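Local coordinates for universal stress protein (Archaeoglobus fulgidus, PDB 6HCD) that is of unknown function but belongs to the universal stress protein family, many members of which help cells survive stress and some of which bind ATP, at residues P26-V31 and V110-E115; R40-A45 and V56-S61; I121-R126 and R141-K146. All blocks are in the same frame, centred on the assembly; numbering follows the deposited sequence.

Overall arrangement
All three contacts lie in the core of the domain, and each joins a strand of one mainly parallel sheet to a helix. Contact 2 is on one face, covered by helix 36-52. Contacts 1 and 3 are on the other, covered by helices 105-115 and 138-146. Strand 27-30 of contact 1 pairs directly with strand 56-62 of contact 2 and with strand 120-128 of contact 3. No hydrogen bond crosses between the two segments of any contact. Contact 1 uses a ring edge, contact 2 valine, leucine and a helix carbonyl, and contact 3 methyl against methyl. Contacts 2 and 3 both border the second subunit and an unidentified ligand, contact 3 more extensively with the subunit.

Contact 1 of 3, residues P26-V31 and V110-E115; sequences PIVVAV and VDFADE
Val28 meets Phe112 and Ala113 where strand 27-30 packs against helix 105-115. The closest approach is made by one branch of the valine. Val28 CG2 comes to 4.0 Å from Phe112 CE2. It sits at the edge of the ring, near the ring plane, and not over a face. The same methyl is 4.1 Å from Phe112 CD2. The other branch arrives at that ring carbon too, with Val28 CG1 4.2 Å from Phe112 CD2. Both methyls therefore meet the CD2-CE2 side of the ring, CG2 more closely, and the side chains cross obliquely. Val28 CG2 also lies 4.4 Å from Ala113 CA, so the methyl also comes loosely against the helix backbone. The small side chain of Ala113 is consistent with the close approach of the helix here. Val28 CA and Ala113 CA are 6.5 Å apart.

The first torsion of Phe112 explains where the ring goes. Its CG is anti to the backbone N (chi1 -179°), and the ring reaches from the helix toward the sheet. The helix is held in its own turn by the bond from Asp114 N to Val110 O, 3.1 Å.

Further out, Phe112 also packs on Val59 of strand 56-62, and its ring meets that of His97 with the planes about 50° apart. Val28 is held in the sheet by backbone hydrogen bonds to Ala120 and Val122 of the adjacent strand 120-128. An acetate ion, probably from crystallisation, lies about 3 Å from the side chain of Phe112.

No hydrogen bond joins the two segments. All three touching residues are buried. This is the strand-against-helix layering of an alpha/beta sandwich, here the Rossmann-like domain of the universal stress proteins, with a central, mainly parallel sheet between helices.

Contact 2 of 3, residues R40-A45 and V56-S61; sequences RVLRFA and VYVVHS
Leu42 reaches from helix 36-52 to Val58 on strand 56-62, and Ala45 meets Val56 one helical turn further on. The leucine can be followed outward. Its CB does not point straight at the strand and is 6.6 Å from Val58 CG2. CG comes a little closer. It is anti to the carbonyl carbon (chi1 -72°) and lies beside the backbone N. The branch then decides the contact. Leu42 CD1 stays away from the strand, while Leu42 CD2 reaches Val58 CG2 at 4.3 Å. The same methyl is 4.4 Å from Val58 CG1, so one leucine tip touches both valine branches.

The second meeting is different in kind. Val56 CG2 rests 3.9 Å from Ala45 O, a methyl against a helix carbonyl. The other branch faces the alanine methyl, with Val56 CG1 4.5 Å from Ala45 CB. In Val56 the CG1 branch is anti to the backbone N (chi1 179°), which sets CG2 beside that N, where it meets Ala45 O from the side. The helix is nearer at the alanine, consistent with its small side chain: Ala45 CA is 7.1 Å from Val56 CA, and Leu42 CA is 8.6 Å from Val58 CA.

Val29 of strand 27-30 packs on Leu42, Val56 and Val58. Ala83 of helix 70-89 touches both Leu42 and Val58. At the far end of strand 56-62, Ser61 N is hydrogen-bonded to an unidentified ligand.

Strand 27-30, helix 36-52 and strand 56-62 form a beta-alpha-beta crossover, and this contact seats its helix on its second strand. The four touching residues are buried, and no hydrogen bond joins the segments. The attachment between these segments probably rests on dispersion and the exclusion of water; the one polar atom touched, Ala45 O, meets only a methyl of the strand segment.

Contact 3 of 3, residues I121-R126 and R141-K146; sequences IVIGIR and RDVILK
Ile123 and Val143 meet tip to tip between strand 120-128 and helix 138-146. The apolar contacts come first, and this pair is at their middle. Ile123 CD1 lies 3.9 Å from Val143 CG2. It is also 4.0 Å from Val143 CB and 4.1 Å from Val143 CG1, so the single methyl sits against both branches and CB of the valine. The isoleucine gets there by placing CG1 anti to the backbone N (chi1 -162°). The price is that its CG2 takes the crowded position between N and the carbonyl carbon. Two residues earlier on the strand, Ile121 CG2 is a looser neighbour, 4.4 Å from Val143 CG1. Two residues after Ile123, Ile125 CD1 meets Ile144 CD1 at 3.9 Å. These two side chains cross at about a right angle, each touching with its terminal methyl. Cys153 of strand 151-154 packs on both.

The polar interaction stays within the helix. Arg141 NH1 bonds Asp142 OD1 at 3.2 Å, as part of a salt bridge, with an N-H...O angle of 152°. The carboxylate oxygen lies in the guanidinium plane, and NH1 approaches it almost in line with its C-O bond. The arginine side chain starts out away from the strand.

Other partners lie at the borders. In the second subunit, Leu134 O accepts a bond from Arg141 NH2, and Phe136 packs on Arg141 and Ile144. On the strand side, Gly124 O is hydrogen-bonded to an unidentified ligand, which also comes about 4 Å from the side chain of Ile123.

The side of the helix that faces the sheet is apolar, while Arg141 and Asp142 form their salt bridge away from it. Between the two segments the contact is apolar, without directional bonds; polar bonds occur within the helix and with the second subunit.

Contact 1 of 3, residues P26-V31 and V110-E115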
# COMPACT_ATOMS: atom_id res chain seq x y z
N PRO A 26 -0.48 -2.87 15.79
CA PRO A 26 -1.08 -3.93 14.98
C PRO A 26 -1.01 -3.66 13.47
O PRO A 26 -0.78 -2.49 13.02
CB PRO A 26 -2.54 -3.89 15.43
CG PRO A 26 -2.78 -2.44 15.79
CD PRO A 26 -1.47 -1.95 16.39
N ILE A 27 -1.28 -4.72 12.70
CA ILE A 27 -1.67 -4.59 11.31
C ILE A 27 -3.19 -4.39 11.30
O ILE A 27 -3.92 -5.20 11.89
CB ILE A 27 -1.26 -5.86 10.52
CG1 ILE A 27 0.26 -6.07 10.46
CG2 ILE A 27 -1.88 -5.87 9.12
CD1 ILE A 27 0.98 -5.00 9.66
N VAL A 28 -3.67 -3.35 10.62
CA VAL A 28 -5.10 -3.10 10.46
C VAL A 28 -5.50 -3.55 9.06
O VAL A 28 -4.85 -3.17 8.09
CB VAL A 28 -5.45 -1.62 10.69
CG1 VAL A 28 -6.86 -1.27 10.24
CG2 VAL A 28 -5.23 -1.22 12.14
N VAL A 29 -6.56 -4.35 8.96
CA VAL A 29 -7.05 -4.80 7.68
C VAL A 29 -8.53 -4.41 7.59
O VAL A 29 -9.31 -4.66 8.50
CB VAL A 29 -6.80 -6.31 7.46
CG1 VAL A 29 -7.41 -7.17 8.55
CG2 VAL A 29 -7.26 -6.74 6.09
N ALA A 30 -8.88 -3.70 6.50
CA ALA A 30 -10.24 -3.30 6.23
C ALA A 30 -10.87 -4.31 5.26
O ALA A 30 -10.32 -4.57 4.20
CB ALA A 30 -10.25 -1.91 5.66
N VAL A 31 -12.02 -4.87 5.64
CA VAL A 31 -12.72 -5.86 4.80
C VAL A 31 -14.16 -5.39 4.57
O VAL A 31 -14.82 -4.94 5.51
CB VAL A 31 -12.67 -7.27 5.42
CG1 VAL A 31 -11.26 -7.81 5.45
CG2 VAL A 31 -13.29 -7.30 6.80
N VAL A 110 -9.15 5.23 8.59
CA VAL A 110 -7.94 6.04 8.73
C VAL A 110 -7.78 6.48 10.19
O VAL A 110 -6.69 6.38 10.78
CB VAL A 110 -7.98 7.23 7.74
CG1 VAL A 110 -7.15 8.42 8.19
CG2 VAL A 110 -7.59 6.77 6.33
N ASP A 111 -8.88 6.93 10.81
CA ASP A 111 -8.84 7.38 12.20
C ASP A 111 -8.55 6.20 13.13
O ASP A 111 -7.77 6.33 14.05
CB ASP A 111 -10.15 8.08 12.58
CG ASP A 111 -10.32 9.43 11.92
OD1 ASP A 111 -9.34 9.93 11.32
OD2 ASP A 111 -11.44 9.95 11.98
N PHE A 112 -9.19 5.05 12.88
CA PHE A 112 -8.96 3.85 13.67
C PHE A 112 -7.47 3.47 13.65
O PHE A 112 -6.89 3.18 14.70
CB PHE A 112 -9.79 2.67 13.15
CG PHE A 112 -9.60 1.41 13.96
CD1 PHE A 112 -10.25 1.26 15.18
CD2 PHE A 112 -8.74 0.41 13.54
CE1 PHE A 112 -10.06 0.12 15.94
CE2 PHE A 112 -8.57 -0.74 14.30
CZ PHE A 112 -9.21 -0.87 15.51
N ALA A 113 -6.86 3.47 12.45
CA ALA A 113 -5.45 3.13 12.28
C ALA A 113 -4.57 4.07 13.11
O ALA A 113 -3.61 3.62 13.72
CB ALA A 113 -5.09 3.17 10.82
N ASP A 114 -4.90 5.36 13.13
CA ASP A 114 -4.15 6.34 13.96
C ASP A 114 -4.37 6.06 15.45
O ASP A 114 -3.44 6.12 16.25
CB ASP A 114 -4.54 7.78 13.59
CG ASP A 114 -4.01 8.23 12.24
OD1 ASP A 114 -3.09 7.55 11.71
OD2 ASP A 114 -4.53 9.24 11.72
N GLU A 115 -5.61 5.73 15.82
CA GLU A 115 -5.98 5.51 17.22
C GLU A 115 -5.21 4.32 17.81
O GLU A 115 -4.86 4.35 18.98
CB GLU A 115 -7.49 5.32 17.36
CG GLU A 115 -8.29 6.60 17.16
CD GLU A 115 -9.70 6.43 16.64
OE1 GLU A 115 -10.21 5.30 16.64
OE2 GLU A 115 -10.29 7.43 16.21

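Contact 2 of 3, residues R40-A45 and V56-S61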
# COMPACT_ATOMS: atom_id res chain seq x y z
N ARG A 40 -7.66 -12.74 -0.02
CA ARG A 40 -6.29 -12.43 -0.45
C ARG A 40 -5.73 -11.30 0.42
O ARG A 40 -4.55 -11.35 0.81
CB ARG A 40 -6.23 -12.05 -1.93
CG ARG A 40 -6.47 -13.21 -2.89
CD ARG A 40 -6.26 -12.83 -4.35
NE ARG A 40 -7.14 -11.75 -4.79
CZ ARG A 40 -8.33 -11.91 -5.37
NH1 ARG A 40 -8.85 -13.12 -5.53
NH2 ARG A 40 -8.97 -10.85 -5.82
N VAL A 41 -6.58 -10.31 0.71
CA VAL A 41 -6.24 -9.17 1.58
C VAL A 41 -5.82 -9.70 2.95
O VAL A 41 -4.78 -9.33 3.49
CB VAL A 41 -7.40 -8.17 1.67
CG1 VAL A 41 -7.18 -7.14 2.77
CG2 VAL A 41 -7.61 -7.44 0.33
N LEU A 42 -6.64 -10.60 3.50
CA LEU A 42 -6.43 -11.15 4.85
C LEU A 42 -5.18 -12.02 4.89
O LEU A 42 -4.45 -11.96 5.85
CB LEU A 42 -7.67 -11.94 5.26
CG LEU A 42 -8.90 -11.10 5.59
CD1 LEU A 42 -10.17 -11.95 5.54
CD2 LEU A 42 -8.76 -10.41 6.94
N ARG A 43 -4.96 -12.84 3.85
CA ARG A 43 -3.78 -13.70 3.79
C ARG A 43 -2.50 -12.84 3.78
O ARG A 43 -1.53 -13.17 4.47
CB ARG A 43 -3.84 -14.63 2.57
CG ARG A 43 -4.84 -15.76 2.74
CD ARG A 43 -4.62 -16.93 1.80
NE ARG A 43 -4.84 -16.54 0.42
CZ ARG A 43 -6.01 -16.63 -0.21
NH1 ARG A 43 -7.07 -17.11 0.43
NH2 ARG A 43 -6.13 -16.25 -1.47
N PHE A 44 -2.51 -11.73 3.04
CA PHE A 44 -1.33 -10.85 2.99
C PHE A 44 -1.11 -10.19 4.36
O PHE A 44 0.02 -10.12 4.84
CB PHE A 44 -1.43 -9.78 1.91
CG PHE A 44 -0.11 -9.11 1.61
CD1 PHE A 44 0.32 -8.04 2.37
CD2 PHE A 44 0.70 -9.59 0.60
CE1 PHE A 44 1.54 -7.43 2.09
CE2 PHE A 44 1.91 -8.97 0.32
CZ PHE A 44 2.33 -7.89 1.07
N ALA A 45 -2.20 -9.69 4.96
CA ALA A 45 -2.18 -9.08 6.29
C ALA A 45 -1.64 -10.06 7.34
O ALA A 45 -0.84 -9.67 8.19
CB ALA A 45 -3.56 -8.59 6.64
N VAL A 56 -3.46 -8.87 14.08
CA VAL A 56 -4.23 -8.24 13.04
C VAL A 56 -5.55 -7.73 13.64
O VAL A 56 -6.29 -8.50 14.23
CB VAL A 56 -4.50 -9.20 11.87
CG1 VAL A 56 -5.32 -8.53 10.78
CG2 VAL A 56 -3.20 -9.75 11.29
N TYR A 57 -5.84 -6.45 13.45
CA TYR A 57 -7.14 -5.88 13.78
C TYR A 57 -7.95 -5.77 12.49
O TYR A 57 -7.59 -5.01 11.61
CB TYR A 57 -7.01 -4.49 14.41
CG TYR A 57 -6.44 -4.45 15.81
CD1 TYR A 57 -5.96 -5.57 16.46
CD2 TYR A 57 -6.34 -3.22 16.47
CE1 TYR A 57 -5.43 -5.50 17.74
CE2 TYR A 57 -5.80 -3.13 17.74
CZ TYR A 57 -5.34 -4.27 18.37
OH TYR A 57 -4.82 -4.18 19.63
N VAL A 58 -9.04 -6.55 12.40
CA VAL A 58 -9.88 -6.55 11.23
C VAL A 58 -11.03 -5.56 11.48
O VAL A 58 -11.75 -5.70 12.48
CB VAL A 58 -10.44 -7.95 10.93
CG1 VAL A 58 -11.19 -7.96 9.63
CG2 VAL A 58 -9.38 -9.03 10.92
N VAL A 59 -11.21 -4.61 10.56
CA VAL A 59 -12.21 -3.56 10.75
C VAL A 59 -13.22 -3.58 9.60
O VAL A 59 -12.88 -3.89 8.44
CB VAL A 59 -11.58 -2.17 10.89
CG1 VAL A 59 -10.64 -2.15 12.07
CG2 VAL A 59 -10.87 -1.73 9.62
N HIS A 60 -14.46 -3.23 9.96
CA HIS A 60 -15.50 -2.88 9.01
C HIS A 60 -16.31 -1.72 9.61
O HIS A 60 -16.64 -1.76 10.77
CB HIS A 60 -16.41 -4.08 8.70
CG HIS A 60 -17.41 -3.75 7.65
ND1 HIS A 60 -17.16 -3.95 6.31
CD2 HIS A 60 -18.65 -3.23 7.73
CE1 HIS A 60 -18.21 -3.58 5.60
NE2 HIS A 60 -19.14 -3.12 6.45
N SER A 61 -16.61 -0.72 8.77
CA SER A 61 -17.22 0.54 9.17
C SER A 61 -18.65 0.65 8.64
O SER A 61 -18.88 0.43 7.46
CB SER A 61 -16.38 1.68 8.68
OG SER A 61 -17.05 2.93 8.87

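Contact 3 of 3, residues I121-R126 and R141-K146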
# COMPACT_ATOMS: atom_id res chain seq x y z
N ILE A 121 -2.09 -0.20 7.17
CA ILE A 121 -3.44 -0.57 6.78
C ILE A 121 -3.34 -1.45 5.54
O ILE A 121 -2.66 -1.09 4.60
CB ILE A 121 -4.31 0.67 6.50
CG1 ILE A 121 -4.28 1.68 7.65
CG2 ILE A 121 -5.73 0.26 6.14
CD1 ILE A 121 -4.89 3.01 7.29
N VAL A 122 -4.04 -2.57 5.55
CA VAL A 122 -4.10 -3.43 4.37
C VAL A 122 -5.54 -3.39 3.85
O VAL A 122 -6.47 -3.56 4.63
CB VAL A 122 -3.65 -4.87 4.69
CG1 VAL A 122 -3.54 -5.70 3.43
CG2 VAL A 122 -2.37 -4.91 5.48
N ILE A 123 -5.69 -3.11 2.55
CA ILE A 123 -6.99 -2.92 1.94
C ILE A 123 -7.00 -3.53 0.55
O ILE A 123 -5.97 -3.58 -0.13
CB ILE A 123 -7.36 -1.42 1.91
CG1 ILE A 123 -8.86 -1.24 1.70
CG2 ILE A 123 -6.52 -0.65 0.90
CD1 ILE A 123 -9.37 0.12 2.17
N GLY A 124 -8.20 -3.95 0.12
CA GLY A 124 -8.43 -4.47 -1.22
C GLY A 124 -8.76 -3.35 -2.21
O GLY A 124 -9.39 -2.36 -1.87
N ILE A 125 -8.29 -3.54 -3.43
CA ILE A 125 -8.46 -2.63 -4.57
C ILE A 125 -9.28 -3.37 -5.62
O ILE A 125 -8.92 -4.47 -5.96
CB ILE A 125 -7.09 -2.28 -5.18
CG1 ILE A 125 -6.13 -1.65 -4.18
CG2 ILE A 125 -7.23 -1.42 -6.43
CD1 ILE A 125 -6.71 -0.50 -3.46
N ARG A 126 -10.28 -2.68 -6.19
CA ARG A 126 -11.24 -3.30 -7.09
C ARG A 126 -10.60 -3.56 -8.46
O ARG A 126 -10.98 -4.51 -9.16
CB ARG A 126 -12.48 -2.40 -7.22
CG ARG A 126 -13.48 -2.54 -6.09
CD ARG A 126 -14.85 -2.00 -6.45
NE ARG A 126 -15.40 -2.60 -7.67
CZ ARG A 126 -16.34 -2.04 -8.43
NH1 ARG A 126 -16.91 -0.91 -8.06
NH2 ARG A 126 -16.70 -2.62 -9.56
N ARG A 141 -9.80 4.21 -2.48
CA ARG A 141 -9.25 5.43 -3.04
C ARG A 141 -9.00 6.46 -1.93
O ARG A 141 -7.92 7.03 -1.81
CB ARG A 141 -10.21 5.99 -4.09
CG ARG A 141 -9.79 7.33 -4.68
CD ARG A 141 -10.97 8.05 -5.33
NE ARG A 141 -10.49 9.11 -6.20
CZ ARG A 141 -9.99 10.27 -5.77
NH1 ARG A 141 -10.10 10.60 -4.49
NH2 ARG A 141 -9.37 11.07 -6.62
N ASP A 142 -10.02 6.71 -1.11
CA ASP A 142 -9.95 7.76 -0.11
C ASP A 142 -9.09 7.32 1.09
O ASP A 142 -8.45 8.14 1.71
CB ASP A 142 -11.36 8.21 0.31
CG ASP A 142 -12.02 9.15 -0.69
OD1 ASP A 142 -11.41 9.47 -1.75
OD2 ASP A 142 -13.16 9.55 -0.40
N VAL A 143 -9.08 6.02 1.40
CA VAL A 143 -8.18 5.50 2.44
C VAL A 143 -6.73 5.77 2.03
O VAL A 143 -5.96 6.23 2.85
CB VAL A 143 -8.40 4.01 2.73
CG1 VAL A 143 -7.25 3.40 3.54
CG2 VAL A 143 -9.72 3.78 3.43
N ILE A 144 -6.38 5.47 0.78
CA ILE A 144 -5.02 5.64 0.30
C ILE A 144 -4.58 7.10 0.45
O ILE A 144 -3.46 7.37 0.85
CB ILE A 144 -4.86 5.12 -1.14
CG1 ILE A 144 -5.06 3.61 -1.22
CG2 ILE A 144 -3.53 5.54 -1.74
CD1 ILE A 144 -5.40 3.12 -2.61
N LEU A 145 -5.46 8.05 0.11
CA LEU A 145 -5.10 9.48 0.10
C LEU A 145 -5.13 10.08 1.51
O LEU A 145 -4.33 10.96 1.82
CB LEU A 145 -6.07 10.22 -0.83
CG LEU A 145 -5.95 9.85 -2.31
CD1 LEU A 145 -7.00 10.56 -3.13
CD2 LEU A 145 -4.55 10.20 -2.81
N LYS A 146 -6.08 9.64 2.34
CA LYS A 146 -6.33 10.26 3.65
C LYS A 146 -5.44 9.67 4.76
O LYS A 146 -5.24 10.32 5.77
CB LYS A 146 -7.80 10.13 4.04
CG LYS A 146 -8.73 11.05 3.27
CD LYS A 146 -10.20 10.78 3.49
CE LYS A 146 -11.07 11.78 2.77
NZ LYS A 146 -12.41 11.86 3.39